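Local coordinates for protein transcriptional regulator, MarR family (Silicibacter pomeroyi DSS-3, PDB 3CDH) that probably binds DNA and regulates transcription, as a winged helix-turn-helix regulator of the MarR family, at residues B[85-90]-B[99-104]. Residues are numbered along the deposited sequence; the frame is centred on the assembly and turned at random. Where two conformers were deposited one is given.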
# COMPACT_ATOMS: atom_id res chain seq x y z
N GLY B 85 26.12 4.67 -9.66
CA GLY B 85 26.90 5.49 -8.77
C GLY B 85 26.14 6.15 -7.62
O GLY B 85 26.68 7.04 -6.95
N LEU B 86 24.92 5.71 -7.33
CA LEU B 86 24.19 6.30 -6.19
C LEU B 86 24.51 5.64 -4.87
O LEU B 86 24.37 6.26 -3.80
CB LEU B 86 22.69 6.27 -6.45
CG LEU B 86 22.31 7.03 -7.71
CD1 LEU B 86 20.80 7.00 -7.88
CD2 LEU B 86 22.87 8.49 -7.72
N VAL B 87 24.94 4.39 -4.93
CA VAL B 87 24.98 3.53 -3.74
C VAL B 87 26.19 2.62 -3.80
O VAL B 87 26.55 2.16 -4.86
CB VAL B 87 23.67 2.72 -3.67
CG1 VAL B 87 23.85 1.46 -2.94
CG2 VAL B 87 22.61 3.54 -3.01
N THR B 88 26.82 2.34 -2.67
CA THR B 88 27.99 1.45 -2.70
C THR B 88 27.99 0.39 -1.58
O THR B 88 27.30 0.57 -0.58
CB THR B 88 29.29 2.30 -2.77
OG1 THR B 88 30.37 1.48 -3.21
CG2 THR B 88 29.61 2.96 -1.45
N ARG B 89 28.70 -0.72 -1.77
CA ARG B 89 28.81 -1.76 -0.73
C ARG B 89 29.88 -1.36 0.27
O ARG B 89 30.96 -0.91 -0.11
CB ARG B 89 29.13 -3.16 -1.29
CG ARG B 89 28.49 -3.53 -2.62
CD ARG B 89 27.15 -4.23 -2.48
NE ARG B 89 26.24 -3.84 -3.57
CZ ARG B 89 25.34 -4.64 -4.12
NH1 ARG B 89 25.19 -5.89 -3.73
NH2 ARG B 89 24.58 -4.16 -5.08
N VAL B 90 29.58 -1.54 1.54
CA VAL B 90 30.52 -1.29 2.61
C VAL B 90 31.43 -2.52 2.72
O VAL B 90 30.95 -3.65 2.80
CB VAL B 90 29.76 -1.05 3.91
CG1 VAL B 90 30.69 -0.66 5.06
CG2 VAL B 90 28.72 0.03 3.69
N VAL B 99 25.96 -8.29 4.24
CA VAL B 99 26.49 -7.11 3.54
C VAL B 99 25.65 -5.86 3.79
O VAL B 99 24.42 -5.93 3.94
CB VAL B 99 26.65 -7.31 1.98
CG1 VAL B 99 25.33 -7.13 1.25
CG2 VAL B 99 27.65 -6.31 1.40
N ARG B 100 26.32 -4.73 3.75
CA ARG B 100 25.75 -3.46 4.07
C ARG B 100 25.99 -2.51 2.92
O ARG B 100 26.89 -2.70 2.14
CB ARG B 100 26.42 -2.91 5.32
CG ARG B 100 25.65 -3.09 6.58
CD ARG B 100 26.45 -3.87 7.54
NE ARG B 100 25.85 -3.88 8.86
CZ ARG B 100 25.57 -4.98 9.54
NH1 ARG B 100 25.02 -4.90 10.73
NH2 ARG B 100 25.85 -6.17 9.02
N VAL B 101 25.19 -1.47 2.83
CA VAL B 101 25.17 -0.64 1.65
C VAL B 101 25.03 0.80 2.08
O VAL B 101 24.35 1.07 3.06
CB VAL B 101 24.01 -1.12 0.76
CG1 VAL B 101 23.20 -0.01 0.25
CG2 VAL B 101 24.56 -1.96 -0.35
N ARG B 102 25.68 1.72 1.39
CA ARG B 102 25.58 3.13 1.78
C ARG B 102 25.48 4.07 0.57
O ARG B 102 25.81 3.67 -0.55
CB ARG B 102 26.74 3.53 2.68
CG ARG B 102 28.07 3.47 2.02
CD ARG B 102 29.13 4.29 2.78
NE ARG B 102 30.46 4.06 2.22
CZ ARG B 102 31.04 4.82 1.27
NH1 ARG B 102 32.26 4.52 0.82
NH2 ARG B 102 30.43 5.90 0.78
N LEU B 103 25.03 5.30 0.81
CA LEU B 103 25.02 6.31 -0.25
C LEU B 103 26.42 6.72 -0.63
O LEU B 103 27.33 6.73 0.23
CB LEU B 103 24.26 7.55 0.20
CG LEU B 103 22.78 7.23 0.44
CD1 LEU B 103 22.03 8.46 0.97
CD2 LEU B 103 22.14 6.68 -0.84
N THR B 104 26.62 7.03 -1.91
CA THR B 104 27.83 7.69 -2.35
C THR B 104 27.58 9.16 -2.09
O THR B 104 26.49 9.52 -1.62
CB THR B 104 28.05 7.50 -3.85
OG1 THR B 104 26.93 8.04 -4.56
CG2 THR B 104 28.23 6.04 -4.21
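With CG of Arg102 set between its backbone N and carbonyl carbon (chi1 65°) and the chain extended to NE, the Arg102 side chain runs alongside that of Thr88 and turns one guanidinium face to Thr88 CG2, which sits over its centre, 3.6 Å from Arg102 CZ. A beta-branched threonine suits this edge strand, offering a methyl to the flat cation, while Arg102 NH2 also donates to Leu103 O. Thr104 OG1, likewise placed between backbone N and carbonyl carbon (chi1 59°), donates to Gly85 O at 2.6 Å. The same hydroxyl N-caps helix 105-130 through Gly107 N, and Gly85, with positive phi, ends helix 71-84 in a Schellman motif, where a side chain would crowd the preceding carbonyl O. Thus one threonine ties a helix end to a helix start. The strands pair antiparallel: Thr88 and Arg102 form a hydrogen-bonded pair (Thr88 N to Arg102 O 2.7 Å, Arg102 N to Thr88 O 2.8 Å). The ladder continues past Leu103 with Thr104 N to Leu86 O, and Val90 N to Arg100 O holds the other end. On the other face Val87 CG1 meets Val101 CG1 at 3.6 Å, and Val87 CG2 meets Leu103 CD2, branched apolar side chains suited to a buried face. This hairpin is the wing of the winged helix-turn-helix domain: Val87, Val101 and Leu103 pack on Leu52 of helix 43-54, Arg89 NH2 and NE form salt bridges with Asp79 and Asp82 of helix 71-84, and strand 58-59 flanks strand 100-103.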